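Local coordinates for iron-regulated ABC transporter siderophore-binding protein SirA (Staphylococcus aureus subsp. aureus, PDB 3MWF) that binds the iron siderophore staphyloferrin B and probably hands it to an ABC transporter for iron uptake, at residues 212-223 with 245-256; 166-174 with 237-246. One frame throughout, in Å; residues are numbered along the deposited sequence.

Contact 1: 212-223 with 245-256; sequences KESIPLMNADHI and WTSSKEWKNLDA
At the outer, helical side of one alpha/beta lobe of a siderophore-binding protein, I215 meets W245 and L254 where the 3-10 turns of 212-218 and the start of strand 222-227 pack against the end of helix 236-246 and the short helical segments after it. I215 points toward 245-256: its CG1 lies 3.5 Å from W245 CE3, while CG2, on the other branch, turns to the backbone of E250 and to L254. K212 lays its aliphatic chain over one face of the same indole, CG 3.9 Å from the centroid of the five-membered ring. M218, extended beyond CG, brings SD to the edge of W251, 3.8 Å from CZ3, a Met-aromatic contact; its CE continues to W245. One face of W251 takes T246 CG2 and the opposite face L254 CD1, and that same methyl meets I223 CD1 at 3.7 Å.

The chi1 of N219, -160°, sets its CG opposite the backbone N and takes the amide to D255, where OD1 accepts from D255 N (2.9 Å) in the carbonyl plane and ND2 donates to D255 OD2 (3.1 Å) from above the carboxylate plane. A water donating to both D221 OD1 and D255 OD2 probably eases the repulsion between these carboxylates; D221 OD2 accepts from K162 N. S248 is the N-cap of the weakly bonded helix 249-253; its OG accepts from W251 N and donates to W245 O. An apolar seam closed by an asparagine bonded to the first turn of a helix is how the helical layer meets the sheet in this alpha/beta lobe.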
loop_
_atom_site.group_PDB
_atom_site.type_symbol
_atom_site.label_atom_id
_atom_site.label_comp_id
_atom_site.label_asym_id
_atom_site.label_seq_id
_atom_site.Cartn_x
_atom_site.Cartn_y
_atom_site.Cartn_z
ATOM N N LYS A 212 -11.657 19.617 -11.203
ATOM C CA LYS A 212 -10.577 19.639 -12.192
ATOM C C LYS A 212 -9.691 20.861 -12.028
ATOM O O LYS A 212 -8.530 20.850 -12.436
ATOM C CB LYS A 212 -11.135 19.580 -13.620
ATOM C CG LYS A 212 -11.934 18.314 -13.894
ATOM C CD LYS A 212 -12.367 18.289 -15.352
ATOM C CE LYS A 212 -13.567 17.401 -15.560
ATOM N NZ LYS A 212 -14.741 17.861 -14.748
ATOM N N GLU A 213 -10.232 21.911 -11.420
ATOM C CA GLU A 213 -9.439 23.092 -11.087
ATOM C C GLU A 213 -8.251 22.772 -10.181
ATOM O O GLU A 213 -7.292 23.540 -10.128
ATOM C CB GLU A 213 -10.305 24.170 -10.425
ATOM C CG GLU A 213 -11.221 24.912 -11.377
ATOM C CD GLU A 213 -11.463 26.348 -10.936
ATOM O OE1 GLU A 213 -12.261 27.031 -11.609
ATOM O OE2 GLU A 213 -10.845 26.804 -9.929
ATOM N N SER A 214 -8.317 21.647 -9.469
ATOM C CA SER A 214 -7.210 21.235 -8.580
ATOM C C SER A 214 -6.105 20.455 -9.290
ATOM O O SER A 214 -5.102 20.111 -8.697
ATOM C CB SER A 214 -7.740 20.440 -7.386
ATOM O OG SER A 214 -8.743 21.206 -6.730
ATOM N N ILE A 215 -6.303 20.171 -10.574
ATOM C CA ILE A 215 -5.319 19.389 -11.325
ATOM C C ILE A 215 -3.867 19.907 -11.194
ATOM O O ILE A 215 -2.936 19.101 -11.087
ATOM C CB ILE A 215 -5.771 19.195 -12.784
ATOM C CG1 ILE A 215 -6.844 18.088 -12.815
ATOM C CG2 ILE A 215 -4.573 18.847 -13.678
ATOM C CD1 ILE A 215 -7.624 18.010 -14.145
ATOM N N PRO A 216 -3.655 21.241 -11.147
ATOM C CA PRO A 216 -2.269 21.683 -10.965
ATOM C C PRO A 216 -1.512 21.125 -9.765
ATOM O O PRO A 216 -0.286 21.098 -9.790
ATOM C CB PRO A 216 -2.417 23.211 -10.874
ATOM C CG PRO A 216 -3.561 23.479 -11.821
ATOM C CD PRO A 216 -4.539 22.372 -11.497
ATOM N N LEU A 217 -2.224 20.703 -8.710
ATOM C CA LEU A 217 -1.591 20.083 -7.562
ATOM C C LEU A 217 -0.837 18.791 -7.933
ATOM O O LEU A 217 0.076 18.373 -7.205
ATOM C CB LEU A 217 -2.620 19.845 -6.430
ATOM C CG LEU A 217 -2.124 19.403 -5.046
ATOM C CD1 LEU A 217 -1.160 20.448 -4.458
ATOM C CD2 LEU A 217 -3.317 19.156 -4.071
ATOM N N MET A 218 -1.228 18.183 -9.054
ATOM C CA MET A 218 -0.616 16.963 -9.555
ATOM C C MET A 218 0.714 17.203 -10.249
ATOM O O MET A 218 1.392 16.246 -10.650
ATOM C CB MET A 218 -1.558 16.339 -10.610
ATOM C CG MET A 218 -2.914 15.973 -10.034
ATOM S SD MET A 218 -3.942 15.427 -11.418
ATOM C CE MET A 218 -5.446 15.132 -10.518
ATOM N N ASN A 219 1.085 18.473 -10.466
ATOM C CA ASN A 219 2.229 18.726 -11.347
ATOM C C ASN A 219 3.499 17.994 -10.912
ATOM O O ASN A 219 3.810 17.919 -9.731
ATOM C CB ASN A 219 2.519 20.232 -11.490
ATOM C CG ASN A 219 3.341 20.518 -12.740
ATOM O OD1 ASN A 219 3.215 19.809 -13.762
ATOM N ND2 ASN A 219 4.223 21.515 -12.657
ATOM N N ALA A 220 4.227 17.449 -11.890
ATOM C CA ALA A 220 5.386 16.620 -11.653
ATOM C C ALA A 220 6.133 16.468 -12.966
ATOM O O ALA A 220 5.580 16.746 -14.040
ATOM C CB ALA A 220 4.947 15.236 -11.147
ATOM N N ASP A 221 7.393 16.060 -12.879
ATOM C CA ASP A 221 8.170 15.656 -14.072
ATOM C C ASP A 221 7.705 14.326 -14.682
ATOM O O ASP A 221 7.823 14.122 -15.890
ATOM C CB ASP A 221 9.639 15.570 -13.722
ATOM C CG ASP A 221 10.159 16.872 -13.147
ATOM O OD1 ASP A 221 9.834 17.938 -13.708
ATOM O OD2 ASP A 221 10.843 16.804 -12.120
ATOM N N HIS A 222 7.181 13.436 -13.845
ATOM C CA HIS A 222 6.566 12.193 -14.311
ATOM C C HIS A 222 5.330 11.888 -13.463
ATOM O O HIS A 222 5.372 12.040 -12.231
ATOM C CB HIS A 222 7.561 11.032 -14.190
ATOM C CG HIS A 222 7.177 9.846 -15.017
ATOM N ND1 HIS A 222 7.744 9.586 -16.250
ATOM C CD2 HIS A 222 6.233 8.895 -14.823
ATOM C CE1 HIS A 222 7.158 8.523 -16.782
ATOM N NE2 HIS A 222 6.243 8.080 -15.930
ATOM N N ILE A 223 4.277 11.406 -14.118
ATOM C CA ILE A 223 3.010 11.124 -13.432
ATOM C C ILE A 223 2.647 9.671 -13.646
ATOM O O ILE A 223 2.714 9.165 -14.765
ATOM C CB ILE A 223 1.877 12.073 -13.923
ATOM C CG1 ILE A 223 2.155 13.520 -13.480
ATOM C CG2 ILE A 223 0.470 11.578 -13.449
ATOM C CD1 ILE A 223 1.143 14.551 -14.034
ATOM N N TRP A 245 -11.170 14.020 -16.828
ATOM C CA TRP A 245 -10.035 14.728 -16.224
ATOM C C TRP A 245 -8.863 14.885 -17.193
ATOM O O TRP A 245 -8.266 15.968 -17.255
ATOM C CB TRP A 245 -9.585 14.082 -14.901
ATOM C CG TRP A 245 -10.545 14.349 -13.764
ATOM C CD1 TRP A 245 -11.871 14.018 -13.716
ATOM C CD2 TRP A 245 -10.253 15.019 -12.523
ATOM N NE1 TRP A 245 -12.434 14.433 -12.512
ATOM C CE2 TRP A 245 -11.466 15.061 -11.772
ATOM C CE3 TRP A 245 -9.089 15.594 -11.970
ATOM C CZ2 TRP A 245 -11.545 15.629 -10.486
ATOM C CZ3 TRP A 245 -9.171 16.187 -10.687
ATOM C CH2 TRP A 245 -10.403 16.188 -9.966
ATOM N N THR A 246 -8.549 13.844 -17.962
ATOM C CA THR A 246 -7.368 13.882 -18.852
ATOM C C THR A 246 -7.656 14.704 -20.119
ATOM O O THR A 246 -6.719 15.084 -20.823
ATOM C CB THR A 246 -6.784 12.498 -19.218
ATOM O OG1 THR A 246 -7.764 11.719 -19.939
ATOM C CG2 THR A 246 -6.280 11.742 -17.939
ATOM N N SER A 247 -8.933 15.001 -20.353
ATOM C CA SER A 247 -9.398 15.820 -21.486
ATOM C C SER A 247 -9.383 17.322 -21.180
ATOM O O SER A 247 -9.599 18.147 -22.081
ATOM C CB SER A 247 -10.836 15.434 -21.859
ATOM O OG SER A 247 -10.807 14.213 -22.545
ATOM N N SER A 248 -9.139 17.681 -19.917
ATOM C CA SER A 248 -9.220 19.076 -19.486
ATOM C C SER A 248 -7.984 19.867 -19.897
ATOM O O SER A 248 -6.879 19.317 -20.036
ATOM C CB SER A 248 -9.399 19.179 -17.964
ATOM O OG SER A 248 -8.241 18.661 -17.348
ATOM N N LYS A 249 -8.161 21.170 -20.060
ATOM C CA LYS A 249 -7.007 22.049 -20.330
ATOM C C LYS A 249 -5.981 21.998 -19.195
ATOM O O LYS A 249 -4.777 22.108 -19.439
ATOM C CB LYS A 249 -7.448 23.491 -20.599
ATOM C CG LYS A 249 -8.192 24.179 -19.452
ATOM C CD LYS A 249 -7.749 25.639 -19.213
ATOM C CE LYS A 249 -8.048 26.594 -20.376
ATOM N NZ LYS A 249 -7.438 27.948 -20.104
ATOM N N GLU A 250 -6.473 21.806 -17.962
ATOM C CA GLU A 250 -5.563 21.698 -16.799
ATOM C C GLU A 250 -4.617 20.513 -16.929
ATOM O O GLU A 250 -3.422 20.633 -16.688
ATOM C CB GLU A 250 -6.343 21.610 -15.473
ATOM C CG GLU A 250 -7.099 22.881 -15.073
ATOM C CD GLU A 250 -8.497 23.022 -15.692
ATOM O OE1 GLU A 250 -8.947 22.147 -16.483
ATOM O OE2 GLU A 250 -9.177 24.023 -15.354
ATOM N N TRP A 251 -5.149 19.361 -17.343
ATOM C CA TRP A 251 -4.318 18.192 -17.479
ATOM C C TRP A 251 -3.271 18.421 -18.580
ATOM O O TRP A 251 -2.107 18.073 -18.437
ATOM C CB TRP A 251 -5.200 16.972 -17.797
ATOM C CG TRP A 251 -4.429 15.700 -17.964
ATOM C CD1 TRP A 251 -3.996 15.158 -19.144
ATOM C CD2 TRP A 251 -4.035 14.781 -16.929
ATOM N NE1 TRP A 251 -3.356 13.974 -18.906
ATOM C CE2 TRP A 251 -3.370 13.716 -17.553
ATOM C CE3 TRP A 251 -4.205 14.754 -15.528
ATOM C CZ2 TRP A 251 -2.837 12.637 -16.835
ATOM C CZ3 TRP A 251 -3.684 13.673 -14.806
ATOM C CH2 TRP A 251 -3.000 12.631 -15.465
ATOM N N LYS A 252 -3.713 19.023 -19.672
ATOM C CA LYS A 252 -2.835 19.205 -20.825
ATOM C C LYS A 252 -1.687 20.179 -20.540
ATOM O O LYS A 252 -0.675 20.175 -21.241
ATOM C CB LYS A 252 -3.659 19.618 -22.023
ATOM C CG LYS A 252 -4.617 18.497 -22.373
ATOM C CD LYS A 252 -5.582 18.861 -23.461
ATOM C CE LYS A 252 -6.510 17.671 -23.698
ATOM N NZ LYS A 252 -5.806 16.353 -23.409
ATOM N N ASN A 253 -1.824 20.941 -19.463
ATOM C CA ASN A 253 -0.785 21.890 -19.064
ATOM C C ASN A 253 0.201 21.362 -18.025
ATOM O O ASN A 253 1.221 22.005 -17.745
ATOM C CB ASN A 253 -1.409 23.200 -18.614
ATOM C CG ASN A 253 -1.740 24.109 -19.788
ATOM O OD1 ASN A 253 -0.957 24.974 -20.140
ATOM N ND2 ASN A 253 -2.862 23.866 -20.427
ATOM N N LEU A 254 -0.056 20.165 -17.492
ATOM C CA LEU A 254 0.900 19.551 -16.587
ATOM C C LEU A 254 2.227 19.320 -17.310
ATOM O O LEU A 254 2.240 18.904 -18.483
ATOM C CB LEU A 254 0.371 18.210 -16.043
ATOM C CG LEU A 254 -0.889 18.295 -15.188
ATOM C CD1 LEU A 254 -1.488 16.901 -14.978
ATOM C CD2 LEU A 254 -0.575 18.921 -13.829
ATOM N N ASP A 255 3.329 19.532 -16.601
ATOM C CA ASP A 255 4.664 19.300 -17.159
ATOM C C ASP A 255 4.815 17.879 -17.702
ATOM O O ASP A 255 5.282 17.681 -18.830
ATOM C CB ASP A 255 5.750 19.540 -16.115
ATOM C CG ASP A 255 5.843 21.002 -15.674
ATOM O OD1 ASP A 255 5.256 21.884 -16.315
ATOM O OD2 ASP A 255 6.511 21.260 -14.668
ATOM N N ALA A 256 4.454 16.874 -16.905
ATOM C CA ALA A 256 4.678 15.502 -17.364
ATOM C C ALA A 256 3.841 15.183 -18.620
ATOM O O ALA A 256 4.271 14.362 -19.465
ATOM C CB ALA A 256 4.401 14.473 -16.238
HETATM O O HOH W 1 7.446 19.515 -12.790
#

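Contact 2: 166-174 with 237-246; sequences VNFRADHTR and LVKKTESEWT. With SE8 (5-[(2-{[(3S)-5-{[(2S)-2-amino-2-carboxyethyl]amino}-3-carboxy-3-hydroxy-5-oxopentanoyl]amino}ethyl)amino]-2,5-dioxopentanoic acid), chain C.
F168 and T173, on neighbouring antiparallel strands, direct their side chains at helix 236-246. The F168 ring lies with one face against E242 CA, 3.8 Å from the ring centroid, while V166 CG1 covers the opposite face. W245 CB approaches F168 CE1 at 3.5 Å, the planes of the ring and the indole being inclined at 59°. T173 stands over the W245 indole and slides past it in the opposite direction: CB sits 3.7 Å from the centroid of the six-membered ring, and OG1, beside the backbone N at chi1 -64°, lies above the ring system, buried without a hydrogen-bonding partner. Further up the helix, T241 OG1 is 2.8 Å from R169 O, and A170 CB meets L237 CB.

Away from the helix the strands carry R169 and R174 into the ligand pocket, their guanidinium groups facing one another. Both NH1 and NH2 of R169 donate to O22 of staphyloferrin B (SE8), while its NE is held by N167 OD1 (2.8 Å) on a lone pair. R174 NH1 reaches SE8 O25 (2.8 Å), its NE donates to H172 NE2, and H172 ND1 in turn meets D171 OD1, a second shell that fixes the rotation of the arginine. A hairpin backed by a helix on one side and offering arginines to an anionic siderophore on the other forms one part of the binding-site wall of this periplasmic-binding-protein fold.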
loop_
_atom_site.group_PDB
_atom_site.type_symbol
_atom_site.label_atom_id
_atom_site.label_comp_id
_atom_site.label_asym_id
_atom_site.label_seq_id
_atom_site.Cartn_x
_atom_site.Cartn_y
_atom_site.Cartn_z
ATOM N N VAL A 166 -1.456 9.647 -9.488
ATOM C CA VAL A 166 -2.835 10.144 -9.668
ATOM C C VAL A 166 -3.725 8.934 -9.854
ATOM O O VAL A 166 -3.436 8.077 -10.714
ATOM C CB VAL A 166 -2.929 11.062 -10.900
ATOM C CG1 VAL A 166 -4.374 11.458 -11.202
ATOM C CG2 VAL A 166 -2.037 12.337 -10.678
ATOM N N ASN A 167 -4.791 8.884 -9.060
ATOM C CA ASN A 167 -5.728 7.737 -9.070
ATOM C C ASN A 167 -7.101 8.217 -9.470
ATOM O O ASN A 167 -7.759 9.003 -8.749
ATOM C CB ASN A 167 -5.717 7.111 -7.663
ATOM C CG ASN A 167 -6.942 6.234 -7.339
ATOM O OD1 ASN A 167 -7.455 6.311 -6.217
ATOM N ND2 ASN A 167 -7.406 5.409 -8.293
ATOM N N PHE A 168 -7.560 7.755 -10.637
ATOM C CA PHE A 168 -8.922 8.075 -11.050
ATOM C C PHE A 168 -9.888 7.079 -10.408
ATOM O O PHE A 168 -9.663 5.855 -10.485
ATOM C CB PHE A 168 -9.049 8.063 -12.570
ATOM C CG PHE A 168 -8.216 9.123 -13.219
ATOM C CD1 PHE A 168 -8.481 10.456 -12.937
ATOM C CD2 PHE A 168 -7.155 8.793 -14.049
ATOM C CE1 PHE A 168 -7.717 11.466 -13.489
ATOM C CE2 PHE A 168 -6.375 9.818 -14.639
ATOM C CZ PHE A 168 -6.656 11.158 -14.337
ATOM N N ARG A 169 -10.915 7.610 -9.744
ATOM C CA ARG A 169 -11.939 6.760 -9.090
ATOM C C ARG A 169 -13.257 6.984 -9.802
ATOM O O ARG A 169 -13.309 7.693 -10.800
ATOM C CB ARG A 169 -12.064 7.106 -7.613
ATOM C CG ARG A 169 -10.761 6.888 -6.819
ATOM C CD ARG A 169 -11.044 6.173 -5.464
ATOM N NE ARG A 169 -9.832 5.471 -5.077
ATOM C CZ ARG A 169 -9.770 4.337 -4.424
ATOM N NH1 ARG A 169 -10.879 3.664 -4.030
ATOM N NH2 ARG A 169 -8.571 3.866 -4.174
ATOM N N ALA A 170 -14.328 6.382 -9.302
ATOM C CA ALA A 170 -15.619 6.468 -9.994
ATOM C C ALA A 170 -16.244 7.877 -9.979
ATOM O O ALA A 170 -16.979 8.253 -10.913
ATOM C CB ALA A 170 -16.615 5.427 -9.368
ATOM N N ASP A 171 -15.979 8.643 -8.917
ATOM C CA ASP A 171 -16.684 9.920 -8.687
ATOM C C ASP A 171 -15.748 11.018 -8.165
ATOM O O ASP A 171 -16.210 12.067 -7.704
ATOM C CB ASP A 171 -17.853 9.715 -7.704
ATOM C CG ASP A 171 -17.394 9.147 -6.349
ATOM O OD1 ASP A 171 -16.159 8.987 -6.113
ATOM O OD2 ASP A 171 -18.275 8.829 -5.513
ATOM N N HIS A 172 -14.436 10.771 -8.232
ATOM C CA HIS A 172 -13.433 11.761 -7.814
ATOM C C HIS A 172 -12.058 11.288 -8.241
ATOM O O HIS A 172 -11.925 10.212 -8.819
ATOM C CB HIS A 172 -13.480 12.051 -6.285
ATOM C CG HIS A 172 -12.955 10.942 -5.412
ATOM N ND1 HIS A 172 -13.675 9.792 -5.154
ATOM C CD2 HIS A 172 -11.798 10.828 -4.706
ATOM C CE1 HIS A 172 -12.983 9.011 -4.339
ATOM N NE2 HIS A 172 -11.842 9.619 -4.045
ATOM N N THR A 173 -11.036 12.087 -7.946
ATOM C CA THR A 173 -9.686 11.730 -8.291
ATOM C C THR A 173 -8.836 11.901 -7.033
ATOM O O THR A 173 -9.122 12.773 -6.219
ATOM C CB THR A 173 -9.160 12.610 -9.439
ATOM O OG1 THR A 173 -9.942 12.355 -10.622
ATOM C CG2 THR A 173 -7.686 12.329 -9.741
ATOM N N ARG A 174 -7.847 11.046 -6.848
ATOM C CA ARG A 174 -6.946 11.172 -5.697
ATOM C C ARG A 174 -5.495 11.395 -6.099
ATOM O O ARG A 174 -5.077 10.995 -7.175
ATOM C CB ARG A 174 -7.010 9.900 -4.847
ATOM C CG ARG A 174 -8.374 9.750 -4.114
ATOM C CD ARG A 174 -8.380 8.405 -3.419
ATOM N NE ARG A 174 -9.676 8.185 -2.755
ATOM C CZ ARG A 174 -9.846 7.262 -1.810
ATOM N NH1 ARG A 174 -8.835 6.448 -1.493
ATOM N NH2 ARG A 174 -11.049 7.113 -1.229
ATOM N N LEU A 237 -17.220 3.689 -14.615
ATOM C CA LEU A 237 -17.195 5.068 -14.132
ATOM C C LEU A 237 -15.769 5.557 -13.925
ATOM O O LEU A 237 -15.500 6.749 -14.135
ATOM C CB LEU A 237 -18.017 5.249 -12.870
ATOM C CG LEU A 237 -19.525 4.979 -13.053
ATOM C CD1 LEU A 237 -20.229 5.224 -11.722
ATOM C CD2 LEU A 237 -20.154 5.838 -14.145
ATOM N N VAL A 238 -14.866 4.655 -13.535
ATOM C CA VAL A 238 -13.436 5.033 -13.424
ATOM C C VAL A 238 -12.877 5.524 -14.773
ATOM O O VAL A 238 -12.170 6.527 -14.844
ATOM C CB VAL A 238 -12.583 3.883 -12.887
ATOM C CG1 VAL A 238 -11.110 4.121 -13.134
ATOM C CG2 VAL A 238 -12.842 3.735 -11.418
ATOM N N LYS A 239 -13.203 4.808 -15.848
ATOM C CA LYS A 239 -12.791 5.244 -17.178
ATOM C C LYS A 239 -13.404 6.578 -17.592
ATOM O O LYS A 239 -12.750 7.382 -18.273
ATOM C CB LYS A 239 -13.112 4.159 -18.209
ATOM C CG LYS A 239 -12.308 2.897 -18.002
ATOM C CD LYS A 239 -10.967 2.982 -18.779
ATOM C CE LYS A 239 -10.212 1.646 -18.831
ATOM N NZ LYS A 239 -11.105 0.492 -19.149
ATOM N N LYS A 240 -14.654 6.810 -17.202
ATOM C CA LYS A 240 -15.317 8.085 -17.490
ATOM C C LYS A 240 -14.599 9.222 -16.747
ATOM O O LYS A 240 -14.340 10.294 -17.314
ATOM C CB LYS A 240 -16.774 8.027 -17.074
ATOM C CG LYS A 240 -17.548 9.268 -17.378
ATOM C CD LYS A 240 -19.048 9.007 -17.220
ATOM C CE LYS A 240 -19.828 10.325 -17.133
ATOM N NZ LYS A 240 -21.287 10.079 -16.911
ATOM N N THR A 241 -14.263 8.975 -15.485
ATOM C CA THR A 241 -13.503 9.986 -14.731
ATOM C C THR A 241 -12.164 10.301 -15.418
ATOM O O THR A 241 -11.823 11.479 -15.623
ATOM C CB THR A 241 -13.292 9.538 -13.286
ATOM O OG1 THR A 241 -14.575 9.377 -12.669
ATOM C CG2 THR A 241 -12.473 10.593 -12.498
ATOM N N GLU A 242 -11.400 9.266 -15.746
ATOM C CA GLU A 242 -10.118 9.438 -16.414
ATOM C C GLU A 242 -10.315 10.233 -17.710
ATOM O O GLU A 242 -9.579 11.173 -17.988
ATOM C CB GLU A 242 -9.488 8.070 -16.720
ATOM C CG GLU A 242 -8.222 8.164 -17.565
ATOM C CD GLU A 242 -7.718 6.806 -18.047
ATOM O OE1 GLU A 242 -8.532 5.963 -18.489
ATOM O OE2 GLU A 242 -6.500 6.579 -17.991
ATOM N N SER A 243 -11.327 9.859 -18.490
ATOM C CA SER A 243 -11.590 10.550 -19.756
ATOM C C SER A 243 -11.839 12.046 -19.560
ATOM O O SER A 243 -11.219 12.864 -20.248
ATOM C CB SER A 243 -12.778 9.914 -20.476
ATOM O OG SER A 243 -13.031 10.637 -21.681
ATOM N N GLU A 244 -12.712 12.388 -18.615
ATOM C CA GLU A 244 -13.074 13.780 -18.317
ATOM C C GLU A 244 -11.894 14.594 -17.786
ATOM O O GLU A 244 -11.652 15.733 -18.242
ATOM C CB GLU A 244 -14.251 13.823 -17.349
ATOM C CG GLU A 244 -15.528 13.362 -18.075
ATOM C CD GLU A 244 -16.707 13.068 -17.178
ATOM O OE1 GLU A 244 -16.569 13.062 -15.932
ATOM O OE2 GLU A 244 -17.790 12.825 -17.753
ATOM N N TRP A 245 -11.170 14.020 -16.828
ATOM C CA TRP A 245 -10.035 14.728 -16.224
ATOM C C TRP A 245 -8.863 14.885 -17.193
ATOM O O TRP A 245 -8.266 15.968 -17.255
ATOM C CB TRP A 245 -9.585 14.082 -14.901
ATOM C CG TRP A 245 -10.545 14.349 -13.764
ATOM C CD1 TRP A 245 -11.871 14.018 -13.716
ATOM C CD2 TRP A 245 -10.253 15.019 -12.523
ATOM N NE1 TRP A 245 -12.434 14.433 -12.512
ATOM C CE2 TRP A 245 -11.466 15.061 -11.772
ATOM C CE3 TRP A 245 -9.089 15.594 -11.970
ATOM C CZ2 TRP A 245 -11.545 15.629 -10.486
ATOM C CZ3 TRP A 245 -9.171 16.187 -10.687
ATOM C CH2 TRP A 245 -10.403 16.188 -9.966
ATOM N N THR A 246 -8.549 13.844 -17.962
ATOM C CA THR A 246 -7.368 13.882 -18.852
ATOM C C THR A 246 -7.656 14.704 -20.119
ATOM O O THR A 246 -6.719 15.084 -20.823
ATOM C CB THR A 246 -6.784 12.498 -19.218
ATOM O OG1 THR A 246 -7.764 11.719 -19.939
ATOM C CG2 THR A 246 -6.280 11.742 -17.939
HETATM C C1 SE8 C . -12.274 1.649 1.277
HETATM C C2 SE8 C . -12.239 1.949 -0.196
HETATM C C3 SE8 C . -11.706 0.759 -0.978
HETATM N N4 SE8 C . -10.304 0.472 -0.689
HETATM C C5 SE8 C . -9.326 0.959 -1.426
HETATM C C6 SE8 C . -7.921 0.726 -0.927
HETATM C C7 SE8 C . -7.528 1.783 0.106
HETATM C C8 SE8 C . -6.162 1.387 0.697
HETATM C C9 SE8 C . -5.524 2.453 1.584
HETATM N N10 SE8 C . -6.328 3.203 2.336
HETATM C C11 SE8 C . -5.739 4.194 3.206
HETATM C C12 SE8 C . -6.070 3.905 4.660
HETATM N N13 SE8 C . -5.898 5.078 5.507
HETATM C C14 SE8 C . -6.837 6.059 5.661
HETATM C C15 SE8 C . -8.264 5.784 5.288
HETATM C C16 SE8 C . -8.255 5.971 3.792
HETATM C C17 SE8 C . -9.217 5.122 3.020
HETATM C C18 SE8 C . -10.112 5.890 2.170
HETATM O O19 SE8 C . -13.174 0.882 1.709
HETATM O O20 SE8 C . -11.442 2.213 2.015
HETATM N N21 SE8 C . -11.399 3.142 -0.421
HETATM O O22 SE8 C . -9.492 1.578 -2.459
HETATM C C23 SE8 C . -7.505 3.159 -0.535
HETATM O O24 SE8 C . -6.545 3.477 -1.281
HETATM O O25 SE8 C . -8.435 3.970 -0.299
HETATM O O26 SE8 C . -8.546 1.834 1.122
HETATM O O27 SE8 C . -4.304 2.578 1.594
HETATM O O28 SE8 C . -6.564 7.174 6.064
HETATM O O29 SE8 C . -9.161 3.888 2.992
HETATM O O30 SE8 C . -10.582 5.340 1.180
HETATM O O31 SE8 C . -10.349 7.097 2.431
#

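Contacts 1 and 2 share W245, T246 and helix 236-246, and both rest on the sheet in which strands 222-227 and 163-168 are neighbours. Packing of M218 in contact 1 against V166 and T173 in contact 2 joins the two directly. Each is partly buried, but they end differently. The apolar interior of contact 1 reaches out to a polar margin of amide, carboxylate and water at a helix start, on the side remote from the siderophore. In contact 2 the strands continue from the packed helix to buried arginines gripping the ligand, so the same sheet serves packing on one side and recognition on the other.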